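Local coordinates for mitogen-activated protein kinase, putative (Map kinase-like protein) (Leishmania major, PDB 3PG1) that probably acts as an ATP-dependent serine/threonine protein kinase of the MAP kinase family, at residues T118-V123 and A225-R230; R200-V205 and L301-Q306; L82-H87 and L92-I97; F139-L144 and S322-L327. All blocks are in the same frame, centred on the assembly; numbering follows the deposited sequence.

Contact 1 (T118-V123 and A225-R230); sequences TDLAQV and AEMFNR
Leu120 and Met227 make the apolar part of this contact, a meeting of two helices whose nearest CA atoms, those of the same two residues, are 8.8 Å apart. Only the chain ends bridge that gap. The sulfur SD of Met227 sits at the fork of the leucine, 4.0 Å from Leu120 CD1 and equally far from CD2, and the two side chains cross at about a right angle. CG beside the backbone N (chi1 -81°) and an extended chi2 carry SD there; chi3 only turns CE toward Met140.

The polar part lies at the end of the helix, where Arg230 leaves helical geometry with positive phi. Its NH1 gives a weak, strongly bent bond to Val123 O (3.2 Å, 122°). Other carbonyls hold the same guanidinium, since NE bonds to Ile124 O and NH2 to Ile129 O, so several backbone oxygens fix its rotation.

Within the first segment, Asp119 is the N-cap of helix 120-125: its OD2 accepts from Gln122 N at 3.1 Å.

In the C-lobe of the kinase fold, the contact sets helix 120-125 beside the end of helix 214-229, with Leu120 also touching strand 165-167 and Met227 also touching helix 133-152.

Contact 2 (R200-V205 and L301-Q306); sequences RAPELV and LEFNPQ
Pro202 and Glu203 belong to the Ala-Pro-Glu (APE) motif, which in protein kinases closes the activation segment, and here they pack on Phe303 and Pro305 of the loop after helix 291-300. A CH-pi contact joins the segments: Pro202 CB stands 3.6 Å from the centroid of the Phe303 ring, 13° off the ring normal, and so sits over the middle of one face. Pro202 CG lies closer to the ring's rim, 3.7 Å from Phe303 CD1. The ring is carried there by a first torsion that puts CG anti to the backbone N (chi1 -171°).

Glu203 bends at chi2 (-87°) and lays its carboxylate flat over the CB-CG-CD side of the Pro305 ring, the two side chains coming from opposite directions. OE1 is 3.4 Å from Pro305 CB and OE2 is 3.6 Å from Pro305 CD. The charge is met by a salt bridge from OE1 to Arg308, the glutamate-arginine pair familiar from this motif. Next to Pro305, Asn304 OD1 accepts from Gln306 N at 2.9 Å in an Asx turn.

Helix 214-229 touches Pro202 through Trp218 and Glu203 through Val215, while helix 239-250 packs on Phe303 through Ile246 and Val247.

Contact 3 (L82-H87 and L92-I97); sequences LLNHFH and LGLRDI
Leu83, on the last turns of helix 70-85, meets the chain leading into strand 96-100 through its CB and both methyls. Its CB lies 4.0 Å from Leu94 CG; beyond the branch, CD1 approaches Leu94 CD2 at 4.2 Å, while CD2 goes to the backbone, 3.4 Å from Leu92 O. The two leucines cross at about a right angle. The remaining methyl of Leu94, CD1, rests 3.8 Å from Asn84 OD1, whereas Asn84 ND2 bonds to Glu356.

A water also spans the gap, 2.7 Å from Leu83 O and 2.8 Å from Leu92 O, linking the carbonyls of helix and loop.

By sequence, Leu83 and Leu94 fall at the two upper positions of the regulatory spine of protein kinases, and their direct packing is consistent with that role. The contact places the end of helix 70-85 beside the edge strand of the N-lobe sheet, with Phe360 of helix 346-360 packing on Asn84 and Leu94, and Leu111 of strand 108-114 on Leu94.

Contact 4 (F139-L144 and S322-L327); sequences FMYHIL and SLFDPL
Helix 133-152 runs past an irregular segment, 322-327, with Tyr141 and Leu323 as the nearest pair at 7.6 Å between their CA atoms. Tyr141 fills this distance. With CG anti to the backbone N (chi1 -173°), its ring reaches out to the segment and lies under Leu323, whose CB stands over the ring centre, 4.2 Å from the centroid and 11° off the normal. This is a CH-pi contact on one face. At the root of the same side chain, Leu323 CD1 comes within 3.8 Å of Tyr141 CB.

The phenol end goes further along the segment. Tyr141 OH accepts from Asp325 N (3.2 Å, 154°) and is also hydrogen-bonded to Asp328 OD2, so the hydroxyl is held by a backbone amide and a carboxylate at once. The segment follows the last helices of the C-lobe and, by sequence, falls in the region that forms the common docking site of MAP kinases, where acidic residues receive basic docking peptides; Asp325 and Asp328 are plausible members of it.

Phe324 crosses Tyr141 at about a right angle, with CD1 at 3.7 Å from Tyr141 OH and at 4.1 Å from Tyr141 CE1. Beyond it, Asp325 OD2 takes Leu327 N at 3.0 Å, an Asx turn in which the carboxylate is met on its anti side.

Contacts 1 and 4 touch directly: Met227 CE lies 3.4 Å from Met140 SD, and Met227 SD 3.7 Å from Phe139 CD2, so Met227 packs on the helix carrying 139-144, although the centres are about 18 Å apart. Contact 2 does not touch contact 1 (nearest atoms about 5 Å), but helix 214-229 carries one segment of contact 1 and packs on the APE motif. Contact 3 stands in the N-lobe, its centre about 30 Å from that of contact 2. Two links lead to the expected active-site region: Arg200 of contact 2 forms a salt bridge with Asp159 of the His-Arg-Asp motif, and Leu83 of contact 3 touches Asn179 of the DFG-equivalent sequence.

Contact 1 (T118-V123 and A225-R230)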
loop_
_atom_site.group_PDB
_atom_site.type_symbol
_atom_site.label_atom_id
_atom_site.label_comp_id
_atom_site.label_asym_id
_atom_site.label_seq_id
_atom_site.Cartn_x
_atom_site.Cartn_y
_atom_site.Cartn_z
ATOM N N THR A 118 12.628 8.097 -3.404
ATOM C CA THR A 118 11.419 8.847 -3.716
ATOM C C THR A 118 10.230 7.894 -3.834
ATOM O O THR A 118 10.332 6.713 -3.500
ATOM C CB THR A 118 11.666 9.700 -5.008
ATOM O OG1 THR A 118 10.606 10.626 -5.178
ATOM C CG2 THR A 118 11.840 8.857 -6.288
ATOM N N ASP A 119 9.100 8.424 -4.269
ATOM C CA ASP A 119 7.908 7.637 -4.537
ATOM C C ASP A 119 7.434 7.969 -5.948
ATOM O O ASP A 119 7.939 8.914 -6.560
ATOM C CB ASP A 119 6.823 7.827 -3.459
ATOM C CG ASP A 119 6.376 9.256 -3.247
ATOM O OD1 ASP A 119 6.572 9.773 -2.138
ATOM O OD2 ASP A 119 5.779 9.831 -4.166
ATOM N N LEU A 120 6.505 7.171 -6.474
ATOM C CA LEU A 120 5.984 7.331 -7.826
ATOM C C LEU A 120 5.143 8.587 -8.016
ATOM O O LEU A 120 5.183 9.167 -9.102
ATOM C CB LEU A 120 5.224 6.092 -8.230
ATOM C CG LEU A 120 4.883 5.931 -9.713
ATOM C CD1 LEU A 120 6.138 5.817 -10.575
ATOM C CD2 LEU A 120 3.980 4.713 -9.907
ATOM N N ALA A 121 4.438 9.043 -6.965
ATOM C CA ALA A 121 3.639 10.289 -7.031
ATOM C C ALA A 121 4.554 11.489 -7.350
ATOM O O ALA A 121 4.216 12.307 -8.201
ATOM C CB ALA A 121 2.895 10.524 -5.711
ATOM N N GLN A 122 5.730 11.551 -6.716
ATOM C CA GLN A 122 6.717 12.603 -6.945
ATOM C C GLN A 122 7.283 12.534 -8.359
ATOM O O GLN A 122 7.426 13.568 -9.013
ATOM C CB GLN A 122 7.832 12.547 -5.892
ATOM C CG GLN A 122 7.410 13.051 -4.512
ATOM C CD GLN A 122 8.549 12.950 -3.529
ATOM O OE1 GLN A 122 8.739 11.932 -2.859
ATOM N NE2 GLN A 122 9.357 13.991 -3.445
ATOM N N VAL A 123 7.594 11.316 -8.833
ATOM C CA VAL A 123 8.109 11.063 -10.186
ATOM C C VAL A 123 7.089 11.506 -11.258
ATOM O O VAL A 123 7.435 12.321 -12.132
ATOM C CB VAL A 123 8.583 9.599 -10.342
ATOM C CG1 VAL A 123 8.863 9.246 -11.799
ATOM C CG2 VAL A 123 9.810 9.346 -9.480
ATOM N N ALA A 225 -2.491 4.175 -16.159
ATOM C CA ALA A 225 -3.007 5.300 -16.992
ATOM C C ALA A 225 -2.383 6.641 -16.578
ATOM O O ALA A 225 -2.029 7.481 -17.425
ATOM C CB ALA A 225 -4.534 5.375 -16.881
ATOM N N GLU A 226 -2.169 6.811 -15.278
ATOM C CA GLU A 226 -1.605 8.040 -14.751
ATOM C C GLU A 226 -0.153 8.226 -15.172
ATOM O O GLU A 226 0.273 9.357 -15.377
ATOM C CB GLU A 226 -1.727 8.089 -13.231
ATOM C CG GLU A 226 -1.358 9.458 -12.643
ATOM C CD GLU A 226 -1.663 9.603 -11.166
ATOM O OE1 GLU A 226 -2.517 8.854 -10.632
ATOM O OE2 GLU A 226 -1.011 10.449 -10.527
ATOM N N MET A 227 0.609 7.131 -15.306
ATOM C CA MET A 227 2.006 7.279 -15.724
ATOM C C MET A 227 2.067 7.712 -17.185
ATOM O O MET A 227 3.014 8.386 -17.569
ATOM C CB MET A 227 2.785 5.961 -15.518
ATOM C CG MET A 227 3.248 5.767 -14.085
ATOM S SD MET A 227 4.408 4.394 -13.872
ATOM C CE MET A 227 3.312 3.085 -13.964
ATOM N N PHE A 228 1.098 7.275 -18.012
ATOM C CA PHE A 228 1.065 7.694 -19.420
ATOM C C PHE A 228 0.617 9.163 -19.511
ATOM O O PHE A 228 1.243 9.973 -20.206
ATOM C CB PHE A 228 0.085 6.839 -20.240
ATOM C CG PHE A 228 0.607 5.490 -20.664
ATOM C CD1 PHE A 228 1.464 5.369 -21.756
ATOM C CD2 PHE A 228 0.230 4.331 -19.974
ATOM C CE1 PHE A 228 1.985 4.123 -22.121
ATOM C CE2 PHE A 228 0.727 3.079 -20.354
ATOM C CZ PHE A 228 1.585 2.980 -21.442
ATOM N N ASN A 229 -0.493 9.479 -18.821
ATOM C CA ASN A 229 -1.129 10.797 -18.834
ATOM C C ASN A 229 -0.441 11.871 -18.021
ATOM O O ASN A 229 -0.628 13.055 -18.326
ATOM C CB ASN A 229 -2.615 10.681 -18.462
ATOM C CG ASN A 229 -3.426 9.920 -19.490
ATOM O OD1 ASN A 229 -2.920 9.546 -20.541
ATOM N ND2 ASN A 229 -4.689 9.609 -19.192
ATOM N N ARG A 230 0.318 11.483 -16.973
ATOM C CA ARG A 230 1.009 12.407 -16.051
ATOM C C ARG A 230 -0.039 13.195 -15.236
ATOM O O ARG A 230 0.251 14.258 -14.707
ATOM C CB ARG A 230 2.019 13.348 -16.784
ATOM C CG ARG A 230 3.086 12.593 -17.582
ATOM C CD ARG A 230 3.890 11.622 -16.723
ATOM N NE ARG A 230 4.782 12.309 -15.776
ATOM C CZ ARG A 230 6.021 12.708 -16.052
ATOM N NH1 ARG A 230 6.758 13.288 -15.123
ATOM N NH2 ARG A 230 6.526 12.536 -17.266
#

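Contact 2 (R200-V205 and L301-Q306)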
loop_
_atom_site.group_PDB
_atom_site.type_symbol
_atom_site.label_atom_id
_atom_site.label_comp_id
_atom_site.label_asym_id
_atom_site.label_seq_id
_atom_site.Cartn_x
_atom_site.Cartn_y
_atom_site.Cartn_z
ATOM N N ARG A 200 -9.825 4.301 -5.870
ATOM C CA ARG A 200 -10.726 3.305 -5.285
ATOM C C ARG A 200 -11.586 2.659 -6.345
ATOM O O ARG A 200 -12.245 3.348 -7.131
ATOM C CB ARG A 200 -11.628 3.938 -4.200
ATOM C CG ARG A 200 -10.854 4.586 -3.059
ATOM C CD ARG A 200 -11.148 3.966 -1.713
ATOM N NE ARG A 200 -10.518 4.718 -0.623
ATOM C CZ ARG A 200 -9.241 4.610 -0.260
ATOM N NH1 ARG A 200 -8.423 3.790 -0.908
ATOM N NH2 ARG A 200 -8.762 5.356 0.729
ATOM N N ALA A 201 -11.628 1.331 -6.306
ATOM C CA ALA A 201 -12.395 0.486 -7.205
ATOM C C ALA A 201 -13.868 0.841 -7.027
ATOM O O ALA A 201 -14.248 1.246 -5.924
ATOM C CB ALA A 201 -12.151 -0.972 -6.845
ATOM N N PRO A 202 -14.703 0.675 -8.068
ATOM C CA PRO A 202 -16.164 0.971 -7.923
ATOM C C PRO A 202 -16.819 0.294 -6.726
ATOM O O PRO A 202 -17.533 0.965 -5.990
ATOM C CB PRO A 202 -16.748 0.476 -9.252
ATOM C CG PRO A 202 -15.603 0.675 -10.219
ATOM C CD PRO A 202 -14.385 0.264 -9.447
ATOM N N GLU A 203 -16.471 -0.972 -6.440
ATOM C CA GLU A 203 -17.012 -1.658 -5.254
ATOM C C GLU A 203 -16.588 -1.008 -3.917
ATOM O O GLU A 203 -17.366 -1.076 -2.977
ATOM C CB GLU A 203 -16.732 -3.203 -5.278
ATOM C CG GLU A 203 -15.244 -3.596 -5.308
ATOM C CD GLU A 203 -14.546 -3.709 -6.657
ATOM O OE1 GLU A 203 -13.581 -4.500 -6.731
ATOM O OE2 GLU A 203 -14.928 -3.006 -7.626
ATOM N N LEU A 204 -15.396 -0.344 -3.823
ATOM C CA LEU A 204 -15.060 0.362 -2.559
ATOM C C LEU A 204 -15.786 1.695 -2.503
ATOM O O LEU A 204 -16.201 2.124 -1.426
ATOM C CB LEU A 204 -13.546 0.595 -2.395
ATOM C CG LEU A 204 -12.670 -0.698 -2.232
ATOM C CD1 LEU A 204 -11.248 -0.325 -2.062
ATOM C CD2 LEU A 204 -13.097 -1.520 -0.965
ATOM N N VAL A 205 -15.963 2.367 -3.667
ATOM C CA VAL A 205 -16.698 3.661 -3.685
ATOM C C VAL A 205 -18.148 3.352 -3.228
ATOM O O VAL A 205 -18.773 4.170 -2.550
ATOM C CB VAL A 205 -16.679 4.317 -5.116
ATOM C CG1 VAL A 205 -17.584 5.569 -5.172
ATOM C CG2 VAL A 205 -15.229 4.647 -5.576
ATOM N N LEU A 301 -9.320 -2.085 -15.671
ATOM C CA LEU A 301 -10.360 -1.122 -15.257
ATOM C C LEU A 301 -11.756 -1.595 -15.618
ATOM O O LEU A 301 -12.577 -0.801 -16.094
ATOM C CB LEU A 301 -10.045 0.283 -15.820
ATOM C CG LEU A 301 -8.718 0.935 -15.295
ATOM C CD1 LEU A 301 -8.456 2.237 -16.007
ATOM C CD2 LEU A 301 -8.743 1.140 -13.774
ATOM N N GLU A 302 -12.040 -2.897 -15.370
ATOM C CA GLU A 302 -13.395 -3.416 -15.537
ATOM C C GLU A 302 -14.167 -2.955 -14.319
ATOM O O GLU A 302 -13.712 -3.182 -13.206
ATOM C CB GLU A 302 -13.440 -4.969 -15.593
ATOM C CG GLU A 302 -13.171 -5.473 -16.988
ATOM C CD GLU A 302 -14.298 -5.317 -17.995
ATOM O OE1 GLU A 302 -15.440 -4.976 -17.613
ATOM O OE2 GLU A 302 -14.029 -5.601 -19.180
ATOM N N PHE A 303 -15.333 -2.352 -14.533
ATOM C CA PHE A 303 -16.167 -1.841 -13.434
ATOM C C PHE A 303 -16.520 -2.984 -12.474
ATOM O O PHE A 303 -16.426 -2.849 -11.252
ATOM C CB PHE A 303 -17.461 -1.239 -14.025
ATOM C CG PHE A 303 -18.295 -0.486 -13.016
ATOM C CD1 PHE A 303 -18.169 0.892 -12.876
ATOM C CD2 PHE A 303 -19.179 -1.162 -12.174
ATOM C CE1 PHE A 303 -18.950 1.593 -11.939
ATOM C CE2 PHE A 303 -19.941 -0.463 -11.215
ATOM C CZ PHE A 303 -19.845 0.912 -11.132
ATOM N N ASN A 304 -16.908 -4.115 -13.031
ATOM C CA ASN A 304 -17.309 -5.253 -12.210
ATOM C C ASN A 304 -16.076 -6.128 -11.890
ATOM O O ASN A 304 -15.493 -6.687 -12.824
ATOM C CB ASN A 304 -18.393 -6.068 -12.965
ATOM C CG ASN A 304 -18.861 -7.314 -12.250
ATOM O OD1 ASN A 304 -18.360 -7.639 -11.186
ATOM N ND2 ASN A 304 -19.899 -8.002 -12.771
ATOM N N PRO A 305 -15.711 -6.325 -10.582
ATOM C CA PRO A 305 -14.549 -7.188 -10.244
ATOM C C PRO A 305 -14.649 -8.635 -10.732
ATOM O O PRO A 305 -13.613 -9.255 -10.989
ATOM C CB PRO A 305 -14.529 -7.157 -8.704
ATOM C CG PRO A 305 -15.886 -6.808 -8.334
ATOM C CD PRO A 305 -16.329 -5.798 -9.349
ATOM N N GLN A 306 -15.870 -9.160 -10.928
ATOM C CA GLN A 306 -16.027 -10.543 -11.439
ATOM C C GLN A 306 -15.394 -10.691 -12.845
ATOM O O GLN A 306 -15.069 -11.803 -13.197
ATOM C CB GLN A 306 -17.518 -10.909 -11.578
ATOM C CG GLN A 306 -18.239 -10.770 -10.241
ATOM C CD GLN A 306 -19.712 -10.930 -10.307
ATOM O OE1 GLN A 306 -20.390 -10.493 -11.250
ATOM N NE2 GLN A 306 -20.259 -11.513 -9.256
#

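Contact 3 (L82-H87 and L92-I97)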
loop_
_atom_site.group_PDB
_atom_site.type_symbol
_atom_site.label_atom_id
_atom_site.label_comp_id
_atom_site.label_asym_id
_atom_site.label_seq_id
_atom_site.Cartn_x
_atom_site.Cartn_y
_atom_site.Cartn_z
ATOM N N LEU A 82 2.620 -8.199 9.709
ATOM C CA LEU A 82 2.469 -8.099 8.254
ATOM C C LEU A 82 3.758 -7.709 7.592
ATOM O O LEU A 82 4.107 -8.313 6.576
ATOM C CB LEU A 82 1.364 -7.109 7.880
ATOM C CG LEU A 82 -0.002 -7.719 7.712
ATOM C CD1 LEU A 82 -1.064 -6.660 7.653
ATOM C CD2 LEU A 82 -0.037 -8.613 6.477
ATOM N N LEU A 83 4.510 -6.744 8.191
ATOM C CA LEU A 83 5.814 -6.304 7.655
ATOM C C LEU A 83 6.814 -7.429 7.665
ATOM O O LEU A 83 7.555 -7.619 6.704
ATOM C CB LEU A 83 6.381 -5.140 8.465
ATOM C CG LEU A 83 6.077 -3.718 7.989
ATOM C CD1 LEU A 83 6.724 -2.704 8.941
ATOM C CD2 LEU A 83 6.572 -3.473 6.544
ATOM N N ASN A 84 6.782 -8.214 8.738
ATOM C CA ASN A 84 7.686 -9.324 8.987
ATOM C C ASN A 84 7.327 -10.619 8.282
ATOM O O ASN A 84 8.141 -11.543 8.251
ATOM C CB ASN A 84 7.813 -9.518 10.501
ATOM C CG ASN A 84 9.151 -10.026 10.947
ATOM O OD1 ASN A 84 10.179 -9.799 10.305
ATOM N ND2 ASN A 84 9.154 -10.767 12.042
ATOM N N HIS A 85 6.124 -10.681 7.680
ATOM C CA HIS A 85 5.625 -11.852 6.955
ATOM C C HIS A 85 6.267 -12.037 5.564
ATOM O O HIS A 85 6.426 -13.165 5.098
ATOM C CB HIS A 85 4.093 -11.765 6.839
ATOM C CG HIS A 85 3.468 -13.005 6.283
ATOM N ND1 HIS A 85 3.339 -14.153 7.046
ATOM C CD2 HIS A 85 2.982 -13.249 5.044
ATOM C CE1 HIS A 85 2.810 -15.057 6.241
ATOM N NE2 HIS A 85 2.573 -14.561 5.029
ATOM N N PHE A 86 6.590 -10.940 4.885
ATOM C CA PHE A 86 7.157 -10.984 3.512
ATOM C C PHE A 86 8.669 -10.819 3.511
ATOM O O PHE A 86 9.198 -10.118 4.353
ATOM C CB PHE A 86 6.523 -9.882 2.648
ATOM C CG PHE A 86 5.031 -10.097 2.534
ATOM C CD1 PHE A 86 4.515 -11.006 1.617
ATOM C CD2 PHE A 86 4.151 -9.471 3.417
ATOM C CE1 PHE A 86 3.150 -11.262 1.565
ATOM C CE2 PHE A 86 2.778 -9.737 3.368
ATOM C CZ PHE A 86 2.284 -10.609 2.430
ATOM N N HIS A 87 9.344 -11.409 2.515
ATOM C CA HIS A 87 10.784 -11.307 2.289
ATOM C C HIS A 87 10.912 -11.319 0.800
ATOM O O HIS A 87 11.288 -12.333 0.203
ATOM C CB HIS A 87 11.529 -12.498 2.925
ATOM C CG HIS A 87 11.275 -12.604 4.395
ATOM N ND1 HIS A 87 10.267 -13.421 4.893
ATOM C CD2 HIS A 87 11.828 -11.915 5.420
ATOM C CE1 HIS A 87 10.270 -13.231 6.202
ATOM N NE2 HIS A 87 11.201 -12.347 6.567
ATOM N N LEU A 92 8.093 -3.758 0.849
ATOM C CA LEU A 92 8.957 -3.102 1.856
ATOM C C LEU A 92 9.036 -3.978 3.092
ATOM O O LEU A 92 8.019 -4.412 3.603
ATOM C CB LEU A 92 8.467 -1.672 2.189
ATOM C CG LEU A 92 9.410 -0.826 3.098
ATOM C CD1 LEU A 92 10.643 -0.389 2.338
ATOM C CD2 LEU A 92 8.662 0.366 3.687
ATOM N N GLY A 93 10.237 -4.336 3.486
ATOM C CA GLY A 93 10.392 -5.216 4.640
ATOM C C GLY A 93 10.951 -4.562 5.875
ATOM O O GLY A 93 11.344 -3.390 5.844
ATOM N N LEU A 94 10.959 -5.323 6.978
ATOM C CA LEU A 94 11.574 -4.869 8.219
ATOM C C LEU A 94 13.077 -5.063 8.051
ATOM O O LEU A 94 13.513 -6.169 7.710
ATOM C CB LEU A 94 11.101 -5.710 9.424
ATOM C CG LEU A 94 9.947 -5.204 10.267
ATOM C CD1 LEU A 94 9.652 -6.187 11.381
ATOM C CD2 LEU A 94 10.235 -3.838 10.866
ATOM N N ARG A 95 13.853 -3.985 8.227
ATOM C CA ARG A 95 15.329 -4.021 8.204
ATOM C C ARG A 95 15.773 -4.432 9.586
ATOM O O ARG A 95 16.836 -5.043 9.765
ATOM C CB ARG A 95 15.932 -2.625 7.921
ATOM C CG ARG A 95 15.874 -2.182 6.466
ATOM C CD ARG A 95 16.911 -2.852 5.598
ATOM N NE ARG A 95 18.242 -2.271 5.764
ATOM C CZ ARG A 95 19.192 -2.332 4.838
ATOM N NH1 ARG A 95 18.957 -2.923 3.673
ATOM N NH2 ARG A 95 20.382 -1.788 5.063
ATOM N N ASP A 96 14.973 -4.022 10.580
ATOM C CA ASP A 96 15.231 -4.274 11.991
ATOM C C ASP A 96 13.990 -3.986 12.829
ATOM O O ASP A 96 13.142 -3.186 12.449
ATOM C CB ASP A 96 16.404 -3.408 12.475
ATOM C CG ASP A 96 17.132 -3.907 13.700
ATOM O OD1 ASP A 96 16.731 -4.957 14.243
ATOM O OD2 ASP A 96 18.102 -3.242 14.121
ATOM N N ILE A 97 13.921 -4.639 13.990
ATOM C CA ILE A 97 12.864 -4.510 14.987
ATOM C C ILE A 97 13.444 -4.867 16.369
ATOM O O ILE A 97 14.179 -5.852 16.512
ATOM C CB ILE A 97 11.588 -5.320 14.630
ATOM C CG1 ILE A 97 10.461 -5.057 15.672
ATOM C CG2 ILE A 97 11.891 -6.834 14.417
ATOM C CD1 ILE A 97 9.117 -5.573 15.355
HETATM O O HOH W 1 8.017 -7.122 4.078
#

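Contact 4 (F139-L144 and S322-L327)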
loop_
_atom_site.group_PDB
_atom_site.type_symbol
_atom_site.label_atom_id
_atom_site.label_comp_id
_atom_site.label_asym_id
_atom_site.label_seq_id
_atom_site.Cartn_x
_atom_site.Cartn_y
_atom_site.Cartn_z
ATOM N N PHE A 139 8.080 -0.478 -14.390
ATOM C CA PHE A 139 7.425 -0.126 -13.122
ATOM C C PHE A 139 6.184 -0.959 -12.892
ATOM O O PHE A 139 5.988 -1.482 -11.794
ATOM C CB PHE A 139 7.029 1.391 -13.083
ATOM C CG PHE A 139 8.154 2.409 -13.015
ATOM C CD1 PHE A 139 9.381 2.087 -12.447
ATOM C CD2 PHE A 139 7.993 3.684 -13.545
ATOM C CE1 PHE A 139 10.427 3.028 -12.413
ATOM C CE2 PHE A 139 9.036 4.620 -13.505
ATOM C CZ PHE A 139 10.239 4.291 -12.933
ATOM N N MET A 140 5.310 -1.061 -13.918
ATOM C CA MET A 140 4.059 -1.835 -13.827
ATOM C C MET A 140 4.341 -3.314 -13.553
ATOM O O MET A 140 3.620 -3.929 -12.768
ATOM C CB MET A 140 3.208 -1.698 -15.116
ATOM C CG MET A 140 2.479 -0.329 -15.220
ATOM S SD MET A 140 1.580 0.120 -13.679
ATOM C CE MET A 140 0.447 -1.255 -13.493
ATOM N N TYR A 141 5.395 -3.865 -14.181
ATOM C CA TYR A 141 5.729 -5.282 -13.974
ATOM C C TYR A 141 6.015 -5.498 -12.461
ATOM O O TYR A 141 5.497 -6.432 -11.871
ATOM C CB TYR A 141 6.925 -5.727 -14.881
ATOM C CG TYR A 141 7.192 -7.228 -14.835
ATOM C CD1 TYR A 141 6.248 -8.140 -15.314
ATOM C CD2 TYR A 141 8.378 -7.733 -14.313
ATOM C CE1 TYR A 141 6.477 -9.522 -15.255
ATOM C CE2 TYR A 141 8.640 -9.113 -14.299
ATOM C CZ TYR A 141 7.669 -10.004 -14.740
ATOM O OH TYR A 141 7.897 -11.372 -14.702
ATOM N N HIS A 142 6.829 -4.625 -11.864
ATOM C CA HIS A 142 7.214 -4.724 -10.456
ATOM C C HIS A 142 6.076 -4.393 -9.501
ATOM O O HIS A 142 5.937 -5.041 -8.450
ATOM C CB HIS A 142 8.479 -3.898 -10.197
ATOM C CG HIS A 142 9.711 -4.518 -10.800
ATOM N ND1 HIS A 142 10.618 -5.219 -10.022
ATOM C CD2 HIS A 142 10.116 -4.570 -12.090
ATOM C CE1 HIS A 142 11.553 -5.656 -10.855
ATOM N NE2 HIS A 142 11.294 -5.297 -12.110
ATOM N N ILE A 143 5.241 -3.408 -9.873
ATOM C CA ILE A 143 4.035 -3.087 -9.079
ATOM C C ILE A 143 3.137 -4.319 -9.025
ATOM O O ILE A 143 2.649 -4.663 -7.945
ATOM C CB ILE A 143 3.242 -1.851 -9.645
ATOM C CG1 ILE A 143 4.023 -0.514 -9.461
ATOM C CG2 ILE A 143 1.805 -1.750 -9.055
ATOM C CD1 ILE A 143 3.576 0.622 -10.457
ATOM N N LEU A 144 2.886 -4.972 -10.185
ATOM C CA LEU A 144 1.988 -6.136 -10.197
ATOM C C LEU A 144 2.591 -7.350 -9.496
ATOM O O LEU A 144 1.857 -8.125 -8.906
ATOM C CB LEU A 144 1.530 -6.480 -11.614
ATOM C CG LEU A 144 0.515 -5.477 -12.195
ATOM C CD1 LEU A 144 0.354 -5.673 -13.713
ATOM C CD2 LEU A 144 -0.868 -5.596 -11.458
ATOM N N SER A 322 8.248 -8.989 -23.029
ATOM C CA SER A 322 9.720 -8.807 -23.007
ATOM C C SER A 322 10.348 -8.896 -21.597
ATOM O O SER A 322 11.566 -8.981 -21.482
ATOM C CB SER A 322 10.115 -7.481 -23.669
ATOM O OG SER A 322 9.636 -6.384 -22.898
ATOM N N LEU A 323 9.523 -8.885 -20.541
ATOM C CA LEU A 323 10.018 -8.883 -19.164
ATOM C C LEU A 323 9.646 -10.116 -18.386
ATOM O O LEU A 323 10.328 -10.460 -17.416
ATOM C CB LEU A 323 9.421 -7.676 -18.412
ATOM C CG LEU A 323 9.730 -6.231 -18.932
ATOM C CD1 LEU A 323 9.176 -5.203 -17.938
ATOM C CD2 LEU A 323 11.232 -5.952 -19.114
ATOM N N PHE A 324 8.509 -10.719 -18.751
ATOM C CA PHE A 324 7.925 -11.822 -18.028
ATOM C C PHE A 324 8.758 -13.064 -17.958
ATOM O O PHE A 324 9.347 -13.508 -18.942
ATOM C CB PHE A 324 6.495 -12.138 -18.542
ATOM C CG PHE A 324 5.829 -13.317 -17.884
ATOM C CD1 PHE A 324 5.256 -13.196 -16.628
ATOM C CD2 PHE A 324 5.805 -14.562 -18.510
ATOM C CE1 PHE A 324 4.655 -14.296 -16.008
ATOM C CE2 PHE A 324 5.219 -15.660 -17.886
ATOM C CZ PHE A 324 4.603 -15.505 -16.654
ATOM N N ASP A 325 8.762 -13.647 -16.774
ATOM C CA ASP A 325 9.375 -14.938 -16.513
ATOM C C ASP A 325 8.416 -15.657 -15.550
ATOM O O ASP A 325 8.079 -15.085 -14.519
ATOM C CB ASP A 325 10.763 -14.808 -15.875
ATOM C CG ASP A 325 11.501 -16.119 -15.911
ATOM O OD1 ASP A 325 12.630 -16.135 -16.372
ATOM O OD2 ASP A 325 10.940 -17.127 -15.466
ATOM N N PRO A 326 7.935 -16.876 -15.880
ATOM C CA PRO A 326 7.017 -17.581 -14.962
ATOM C C PRO A 326 7.569 -17.742 -13.551
ATOM O O PRO A 326 6.786 -17.802 -12.634
ATOM C CB PRO A 326 6.784 -18.933 -15.672
ATOM C CG PRO A 326 7.964 -19.104 -16.555
ATOM C CD PRO A 326 8.212 -17.704 -17.076
ATOM N N LEU A 327 8.906 -17.787 -13.372
ATOM C CA LEU A 327 9.525 -17.917 -12.054
ATOM C C LEU A 327 9.156 -16.748 -11.142
ATOM O O LEU A 327 9.136 -16.904 -9.929
ATOM C CB LEU A 327 11.053 -18.027 -12.185
ATOM C CG LEU A 327 11.605 -19.434 -12.218
ATOM C CD1 LEU A 327 12.910 -19.458 -12.916
ATOM C CD2 LEU A 327 11.781 -20.006 -10.804
#